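Local coordinates for malonyl CoA-acyl carrier protein transacylase (Mycobacterium tuberculosis, PDB 2QC3), which transfers the malonyl group from malonyl-CoA to the holo form of acyl carrier protein, supplying malonyl-ACP for fatty acid biosynthesis, at residues Q13-L18 against A49-I54; A66-A71 against F269-T274; S133-G138 against A181-R186. All blocks are in the same frame, centred on the assembly; numbering follows the deposited sequence.

Contact 1 (Q13-L18 against A49-I54); sequences QTEGML and ASTEEI
Two donors of one residue converge on a single carboxylate oxygen where the loop 13-18 meets the start of helix 51-54. OE1 of Glu-15 accepts the backbone N of Thr-51 at 3.1 Å through its anti lone pair, the one pointing away from OE2, and the N-H runs fairly straight at it (159°). The hydroxyl OG1 of Thr-51 gives its proton to the same OE1 over 3.0 Å, arriving from above the carboxylate plane. OG1 in turn receives a weak, long bond from the backbone N of Glu-15 (3.4 Å), so the threonine hydroxyl bridges the main chain and the side-chain tip of the glutamate.

The backbone places CB of Glu-15 3.3 Å from Ala-49 O. From there CG takes the crowded position between N and carbonyl carbon (chi1 50°), which lays CG and the carboxylate over Thr-51 OG1, the two side chains crossing at about a right angle. The carboxylate may be modestly favoured by the N-terminal end of this short, weakly bonded helical turn, whose N-cap is Ser-50, with OG accepting Glu-53 N at 3.2 Å. In Ile-54, CG1 in the crowded position and an extended chi2 (171°) carry CD1 to the Thr-14 to Glu-15 peptide, 3.4 Å from Glu-15 N. That peptide opens a type II turn from Thr-14 to Met-17, with Gly-16 at its positive-phi corner.

The side chain of Gln-13 is about 10 Å from that of Ser-92, by similarity the active-site serine, so the loop probably lies near the active site. It follows strand 2-7 and leads to helix 27-37; while helix 51-54 covers one side of it, Gln-13, Met-17 and Leu-18 lean on the long helix 57-77.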
loop_
_atom_site.group_PDB
_atom_site.type_symbol
_atom_site.label_atom_id
_atom_site.label_comp_id
_atom_site.label_asym_id
_atom_site.label_seq_id
_atom_site.Cartn_x
_atom_site.Cartn_y
_atom_site.Cartn_z
ATOM N N GLN A 13 5.686 -8.158 -1.295
ATOM C CA GLN A 13 6.739 -8.643 -0.410
ATOM C C GLN A 13 7.340 -9.965 -0.883
ATOM O O GLN A 13 6.635 -10.826 -1.406
ATOM C CB GLN A 13 6.210 -8.797 1.020
ATOM C CG GLN A 13 5.184 -9.905 1.236
ATOM C CD GLN A 13 3.860 -9.645 0.554
ATOM O OE1 GLN A 13 3.453 -8.500 0.377
ATOM N NE2 GLN A 13 3.167 -10.716 0.183
ATOM N N THR A 14 8.648 -10.111 -0.696
ATOM C CA THR A 14 9.369 -11.320 -1.088
ATOM C C THR A 14 10.530 -11.566 -0.127
ATOM O O THR A 14 11.101 -10.621 0.418
ATOM C CB THR A 14 9.941 -11.198 -2.518
ATOM O OG1 THR A 14 10.802 -10.054 -2.595
ATOM C CG2 THR A 14 8.822 -11.049 -3.533
ATOM N N GLU A 15 10.880 -12.832 0.080
ATOM C CA GLU A 15 11.980 -13.166 0.980
ATOM C C GLU A 15 13.265 -12.436 0.591
ATOM O O GLU A 15 13.559 -12.256 -0.593
ATOM C CB GLU A 15 12.209 -14.683 1.006
ATOM C CG GLU A 15 12.317 -15.340 -0.360
ATOM C CD GLU A 15 12.384 -16.860 -0.271
ATOM O OE1 GLU A 15 11.418 -17.481 0.230
ATOM O OE2 GLU A 15 13.406 -17.435 -0.702
ATOM N N GLY A 16 14.014 -11.999 1.600
ATOM C CA GLY A 16 15.256 -11.287 1.360
ATOM C C GLY A 16 15.073 -9.887 0.800
ATOM O O GLY A 16 16.044 -9.257 0.384
ATOM N N MET A 17 13.838 -9.393 0.798
ATOM C CA MET A 17 13.541 -8.062 0.271
ATOM C C MET A 17 14.328 -6.920 0.923
ATOM O O MET A 17 14.530 -5.872 0.309
ATOM C CB MET A 17 12.037 -7.778 0.377
ATOM C CG MET A 17 11.478 -7.842 1.792
ATOM S SD MET A 17 9.679 -7.653 1.848
ATOM C CE MET A 17 9.543 -5.870 1.865
ATOM N N LEU A 18 14.776 -7.116 2.160
ATOM C CA LEU A 18 15.531 -6.078 2.856
ATOM C C LEU A 18 17.046 -6.236 2.748
ATOM O O LEU A 18 17.792 -5.306 3.060
ATOM C CB LEU A 18 15.155 -6.046 4.337
ATOM C CG LEU A 18 13.758 -5.579 4.733
ATOM C CD1 LEU A 18 13.682 -5.478 6.250
ATOM C CD2 LEU A 18 13.467 -4.228 4.096
ATOM N N ALA A 49 13.637 -14.979 6.660
ATOM C CA ALA A 49 12.284 -15.536 6.664
ATOM C C ALA A 49 11.827 -15.989 5.280
ATOM O O ALA A 49 12.240 -15.435 4.262
ATOM C CB ALA A 49 11.299 -14.515 7.229
ATOM N N SER A 50 10.964 -17.002 5.255
ATOM C CA SER A 50 10.442 -17.544 4.005
ATOM C C SER A 50 9.281 -16.710 3.475
ATOM O O SER A 50 8.514 -16.130 4.245
ATOM C CB SER A 50 9.968 -18.981 4.216
ATOM O OG SER A 50 8.888 -19.018 5.131
ATOM N N THR A 51 9.154 -16.657 2.154
ATOM C CA THR A 51 8.085 -15.900 1.520
ATOM C C THR A 51 6.742 -16.268 2.139
ATOM O O THR A 51 5.836 -15.441 2.223
ATOM C CB THR A 51 8.029 -16.177 0.003
ATOM O OG1 THR A 51 9.220 -15.677 -0.617
ATOM C CG2 THR A 51 6.820 -15.497 -0.623
ATOM N N GLU A 52 6.625 -17.513 2.586
ATOM C CA GLU A 52 5.391 -17.997 3.190
ATOM C C GLU A 52 5.143 -17.380 4.562
ATOM O O GLU A 52 4.024 -16.965 4.871
ATOM C CB GLU A 52 5.432 -19.522 3.309
ATOM C CG GLU A 52 5.677 -20.231 1.987
ATOM C CD GLU A 52 5.646 -21.738 2.120
ATOM O OE1 GLU A 52 6.456 -22.282 2.904
ATOM O OE2 GLU A 52 4.814 -22.378 1.442
ATOM N N GLU A 53 6.186 -17.321 5.383
ATOM C CA GLU A 53 6.058 -16.748 6.715
ATOM C C GLU A 53 5.783 -15.251 6.646
ATOM O O GLU A 53 5.053 -14.708 7.476
ATOM C CB GLU A 53 7.329 -16.996 7.538
ATOM C CG GLU A 53 7.418 -16.119 8.785
ATOM C CD GLU A 53 8.614 -16.433 9.661
ATOM O OE1 GLU A 53 9.695 -16.733 9.117
ATOM O OE2 GLU A 53 8.475 -16.363 10.900
ATOM N N ILE A 54 6.365 -14.590 5.649
ATOM C CA ILE A 54 6.198 -13.152 5.486
ATOM C C ILE A 54 4.895 -12.764 4.792
ATOM O O ILE A 54 4.531 -11.587 4.754
ATOM C CB ILE A 54 7.372 -12.546 4.704
ATOM C CG1 ILE A 54 7.412 -13.127 3.290
ATOM C CG2 ILE A 54 8.671 -12.801 5.449
ATOM C CD1 ILE A 54 8.407 -12.445 2.370
#

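Contact 2 (A66-A71 against F269-T274); sequences AATLLA and FPPAGT
Thr-68, on helix 57-77, makes the polar link to the loop that leaves strand 263-268 of the parallel sheet. Its CB lies 3.6 Å from the carbonyl oxygen of Pro-270, and there the side chain forks. One branch, OG1, sits beside its own backbone N (chi1 -69°) and donates to Pro-270 O over 2.7 Å, the only hydrogen bond between the two segments. The approach is in the carbonyl plane, with a C=O...OG1 angle of 157°. The other branch, CG2, is anti to the backbone N and rests 3.9 Å from CB of Phe-269, whose side chain crosses the threonine at about a right angle.

Around this bond the packing is apolar. The methyl of Ala-71 touches both Pro-270 and Phe-269: CB is 3.8 Å from CG of Pro-270 and 4.0 Å from CD2 of the Phe-269 ring, which meets it obliquely. One turn before Ala-71, CB of Ala-67 touches CD of Pro-271 at 3.9 Å. The Pro-270 to Pro-271 peptide is cis, and both proline rings and the Pro-270 carbonyl lie against the helix. Beyond the contact, helix 94-101 packs on Thr-68 through Ala-97 and Ile-101.

CA of Thr-68 comes within 5.2 Å of CA of Pro-270, a close approach consistent with the small alanines beside it. A buried loop carbonyl is thus met by a hydroxyl from the helix. Because Ile-64 O, in the same helix, is a second acceptor for OG1, the proton is probably shared or alternates between the two carbonyls.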
loop_
_atom_site.group_PDB
_atom_site.type_symbol
_atom_site.label_atom_id
_atom_site.label_comp_id
_atom_site.label_asym_id
_atom_site.label_seq_id
_atom_site.Cartn_x
_atom_site.Cartn_y
_atom_site.Cartn_z
ATOM N N ALA A 66 8.511 -0.952 6.111
ATOM C CA ALA A 66 9.917 -0.831 6.509
ATOM C C ALA A 66 10.830 -0.737 5.277
ATOM O O ALA A 66 11.729 0.100 5.223
ATOM C CB ALA A 66 10.330 -2.031 7.380
ATOM N N ALA A 67 10.593 -1.599 4.296
ATOM C CA ALA A 67 11.387 -1.602 3.071
ATOM C C ALA A 67 11.229 -0.258 2.368
ATOM O O ALA A 67 12.207 0.340 1.903
ATOM C CB ALA A 67 10.924 -2.720 2.152
ATOM N N THR A 68 9.990 0.215 2.303
ATOM C CA THR A 68 9.709 1.485 1.653
ATOM C C THR A 68 10.425 2.662 2.286
ATOM O O THR A 68 11.031 3.477 1.585
ATOM C CB THR A 68 8.193 1.791 1.614
ATOM O OG1 THR A 68 7.555 0.876 0.721
ATOM C CG2 THR A 68 7.939 3.221 1.110
ATOM N N LEU A 69 10.366 2.743 3.609
ATOM C CA LEU A 69 10.988 3.848 4.309
ATOM C C LEU A 69 12.513 3.795 4.337
ATOM O O LEU A 69 13.158 4.836 4.400
ATOM C CB LEU A 69 10.393 3.964 5.718
ATOM C CG LEU A 69 8.862 4.143 5.658
ATOM C CD1 LEU A 69 8.291 4.395 7.052
ATOM C CD2 LEU A 69 8.520 5.307 4.717
ATOM N N LEU A 70 13.099 2.604 4.295
ATOM C CA LEU A 70 14.562 2.515 4.272
ATOM C C LEU A 70 15.032 3.249 3.019
ATOM O O LEU A 70 15.970 4.049 3.065
ATOM C CB LEU A 70 15.031 1.061 4.200
ATOM C CG LEU A 70 15.004 0.219 5.474
ATOM C CD1 LEU A 70 15.393 -1.205 5.129
ATOM C CD2 LEU A 70 15.962 0.804 6.509
ATOM N N ALA A 71 14.353 2.976 1.908
ATOM C CA ALA A 71 14.671 3.594 0.627
ATOM C C ALA A 71 14.440 5.092 0.712
ATOM O O ALA A 71 15.256 5.886 0.236
ATOM C CB ALA A 71 13.807 2.992 -0.470
ATOM N N PHE A 269 8.484 3.026 -4.928
ATOM C CA PHE A 269 9.390 2.547 -3.898
ATOM C C PHE A 269 9.278 1.037 -3.719
ATOM O O PHE A 269 8.292 0.427 -4.130
ATOM C CB PHE A 269 9.080 3.247 -2.575
ATOM C CG PHE A 269 9.521 4.673 -2.527
ATOM C CD1 PHE A 269 8.895 5.634 -3.308
ATOM C CD2 PHE A 269 10.577 5.058 -1.710
ATOM C CE1 PHE A 269 9.313 6.953 -3.278
ATOM C CE2 PHE A 269 11.003 6.379 -1.675
ATOM C CZ PHE A 269 10.370 7.327 -2.459
ATOM N N PRO A 270 10.310 0.410 -3.133
ATOM C CA PRO A 270 10.287 -1.038 -2.910
ATOM C C PRO A 270 9.400 -1.419 -1.723
ATOM O O PRO A 270 9.124 -0.597 -0.856
ATOM C CB PRO A 270 11.759 -1.372 -2.657
ATOM C CG PRO A 270 12.276 -0.128 -2.026
ATOM C CD PRO A 270 11.664 0.946 -2.902
ATOM N N PRO A 271 8.915 -2.667 -1.693
ATOM C CA PRO A 271 9.184 -3.666 -2.730
ATOM C C PRO A 271 8.354 -3.351 -3.973
ATOM O O PRO A 271 7.149 -3.576 -3.996
ATOM C CB PRO A 271 8.771 -4.973 -2.060
ATOM C CG PRO A 271 7.649 -4.542 -1.155
ATOM C CD PRO A 271 8.186 -3.266 -0.559
ATOM N N ALA A 272 9.013 -2.811 -4.994
ATOM C CA ALA A 272 8.357 -2.445 -6.244
ATOM C C ALA A 272 7.320 -3.481 -6.658
ATOM O O ALA A 272 7.584 -4.685 -6.636
ATOM C CB ALA A 272 9.395 -2.282 -7.345
ATOM N N GLY A 273 6.140 -3.003 -7.034
ATOM C CA GLY A 273 5.078 -3.897 -7.447
ATOM C C GLY A 273 4.568 -3.615 -8.847
ATOM O O GLY A 273 5.291 -3.778 -9.826
ATOM N N THR A 274 3.319 -3.174 -8.939
ATOM C CA THR A 274 2.704 -2.885 -10.226
ATOM C C THR A 274 2.175 -1.455 -10.323
ATOM O O THR A 274 1.577 -1.083 -11.328
ATOM C CB THR A 274 1.527 -3.849 -10.491
ATOM O OG1 THR A 274 0.505 -3.631 -9.508
ATOM C CG2 THR A 274 1.993 -5.307 -10.406
#

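Contact 3 (S133-G138 against A181-R186); sequences SAVLGG and AKARVR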
loop_
_atom_site.group_PDB
_atom_site.type_symbol
_atom_site.label_atom_id
_atom_site.label_comp_id
_atom_site.label_asym_id
_atom_site.label_seq_id
_atom_site.Cartn_x
_atom_site.Cartn_y
_atom_site.Cartn_z
ATOM N N SER A 133 -10.253 -11.662 -4.479
ATOM C CA SER A 133 -9.979 -12.276 -5.766
ATOM C C SER A 133 -9.882 -11.182 -6.799
ATOM O O SER A 133 -10.757 -10.310 -6.891
ATOM C CB SER A 133 -11.090 -13.251 -6.175
ATOM O OG SER A 133 -11.131 -14.386 -5.328
ATOM N N ALA A 134 -8.804 -11.218 -7.569
ATOM C CA ALA A 134 -8.614 -10.245 -8.617
ATOM C C ALA A 134 -9.573 -10.636 -9.731
ATOM O O ALA A 134 -9.849 -11.821 -9.941
ATOM C CB ALA A 134 -7.165 -10.288 -9.121
ATOM N N VAL A 135 -10.118 -9.639 -10.411
ATOM C CA VAL A 135 -11.011 -9.884 -11.533
ATOM C C VAL A 135 -10.466 -9.001 -12.646
ATOM O O VAL A 135 -10.546 -7.775 -12.574
ATOM C CB VAL A 135 -12.467 -9.478 -11.230
ATOM C CG1 VAL A 135 -13.341 -9.766 -12.446
ATOM C CG2 VAL A 135 -12.987 -10.249 -10.009
ATOM N N LEU A 136 -9.889 -9.628 -13.662
ATOM C CA LEU A 136 -9.314 -8.883 -14.770
ATOM C C LEU A 136 -10.131 -9.026 -16.045
ATOM O O LEU A 136 -10.579 -10.119 -16.390
ATOM C CB LEU A 136 -7.877 -9.341 -15.017
ATOM C CG LEU A 136 -6.909 -9.149 -13.847
ATOM C CD1 LEU A 136 -5.480 -9.443 -14.305
ATOM C CD2 LEU A 136 -7.013 -7.718 -13.333
ATOM N N GLY A 137 -10.321 -7.909 -16.740
ATOM C CA GLY A 137 -11.081 -7.928 -17.975
ATOM C C GLY A 137 -12.581 -7.992 -17.750
ATOM O O GLY A 137 -13.074 -7.705 -16.652
ATOM N N GLY A 138 -13.305 -8.383 -18.794
ATOM C CA GLY A 138 -14.749 -8.470 -18.710
ATOM C C GLY A 138 -15.362 -7.095 -18.878
ATOM O O GLY A 138 -14.648 -6.091 -18.867
ATOM N N ALA A 181 -18.594 -12.837 -18.634
ATOM C CA ALA A 181 -17.913 -13.044 -19.908
ATOM C C ALA A 181 -16.600 -12.276 -20.029
ATOM O O ALA A 181 -16.539 -11.077 -19.747
ATOM C CB ALA A 181 -18.841 -12.660 -21.058
ATOM N N LYS A 182 -15.553 -12.986 -20.443
ATOM C CA LYS A 182 -14.226 -12.410 -20.652
ATOM C C LYS A 182 -13.440 -12.025 -19.402
ATOM O O LYS A 182 -12.258 -11.684 -19.494
ATOM C CB LYS A 182 -14.326 -11.190 -21.569
ATOM C CG LYS A 182 -14.598 -11.514 -23.033
ATOM C CD LYS A 182 -14.669 -10.233 -23.864
ATOM C CE LYS A 182 -14.561 -10.506 -25.362
ATOM N NZ LYS A 182 -15.670 -11.345 -25.895
ATOM N N ALA A 183 -14.087 -12.070 -18.241
ATOM C CA ALA A 183 -13.422 -11.712 -16.992
ATOM C C ALA A 183 -12.688 -12.898 -16.377
ATOM O O ALA A 183 -13.229 -13.996 -16.275
ATOM C CB ALA A 183 -14.441 -11.156 -15.996
ATOM N N ARG A 184 -11.447 -12.662 -15.972
ATOM C CA ARG A 184 -10.622 -13.686 -15.345
ATOM C C ARG A 184 -10.685 -13.457 -13.844
ATOM O O ARG A 184 -10.460 -12.349 -13.375
ATOM C CB ARG A 184 -9.168 -13.562 -15.807
ATOM C CG ARG A 184 -8.879 -14.115 -17.185
ATOM C CD ARG A 184 -7.677 -13.404 -17.786
ATOM N NE ARG A 184 -6.598 -13.236 -16.819
ATOM C CZ ARG A 184 -5.747 -12.213 -16.817
ATOM N NH1 ARG A 184 -5.847 -11.257 -17.735
ATOM N NH2 ARG A 184 -4.797 -12.141 -15.896
ATOM N N VAL A 185 -10.985 -14.508 -13.097
ATOM C CA VAL A 185 -11.074 -14.411 -11.654
ATOM C C VAL A 185 -9.964 -15.226 -11.023
ATOM O O VAL A 185 -9.840 -16.422 -11.285
ATOM C CB VAL A 185 -12.426 -14.937 -11.143
ATOM C CG1 VAL A 185 -12.465 -14.873 -9.614
ATOM C CG2 VAL A 185 -13.561 -14.114 -11.748
ATOM N N ARG A 186 -9.152 -14.575 -10.199
ATOM C CA ARG A 186 -8.057 -15.254 -9.525
ATOM C C ARG A 186 -8.048 -14.941 -8.034
ATOM O O ARG A 186 -7.855 -13.791 -7.632
ATOM C CB ARG A 186 -6.711 -14.846 -10.131
ATOM C CG ARG A 186 -6.383 -13.370 -9.976
ATOM C CD ARG A 186 -4.959 -13.071 -10.435
ATOM N NE ARG A 186 -3.976 -13.812 -9.650
ATOM C CZ ARG A 186 -3.077 -13.246 -8.849
ATOM N NH1 ARG A 186 -3.029 -11.926 -8.728
ATOM N NH2 ARG A 186 -2.237 -14.003 -8.154
#
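In Arg-184, chi1 sets CG beside its own backbone N, and a bend at chi3 (43°) folds the guanidinium back over the neighbouring strand, where CB of Leu-136 lies 3.9 Å from the plane, over one face and toward its rim. Leu-136 itself has CG anti to its carbonyl carbon, and its CD1 reaches NH2 of Arg-184 at 3.2 Å. Arg-186 differs: its CG occupies the crowded position between N and carbonyl carbon (chi1 63°), close against CB of Ala-134 at 3.3 Å.

These side chains share one face of an antiparallel pair that forms the edge of the mixed sheet, with strand 184-187 outermost, in the ferredoxin-like small subdomain of FabD-type acyltransferases. Two hydrogen-bonded pairs, Ala-134 with Arg-186 and Leu-136 with Arg-184, flank the non-hydrogen-bonded pair of Val-135 and Val-185. Arg-184 N to Leu-136 O is 2.7 Å and nearly straight (173°), in the carbonyl plane; Ala-134 N meets Arg-186 O from above that plane.

On the other face, the valines carry the packing. CG1 of Val-135 touches CB of Ala-183 at 4.0 Å, and helix 169-177 covers both valines through Leu-175. Past the paired residues, Gly-137 and Gly-138 adopt positive phi, which favours glycine. CA of Gly-138 comes 3.3 Å from Ala-181 O in a CA-H...O contact and packs 3.8 Å from CB of Ala-183.

From the N terminus, contact 1 comes first, closing a loop of 30 residues that carries helices 27-37 and 42-47. Helix 57-77 then follows, and its residues 66-71 open contact 2, a closure spanning 197 residues that ends just after strand 263-268 of the parallel sheet. Contact 3 lies wholly within that long span, joining two strands of the separate mixed sheet about 28 Å, centre to centre, from either of the others. Contacts 1 and 2 are in series yet touch: CE of Met-17 packs 3.5 Å from CB of Ala-67, so helix 57-77 carries the loops after strands 2-7 and 263-268 together. No pair crosses.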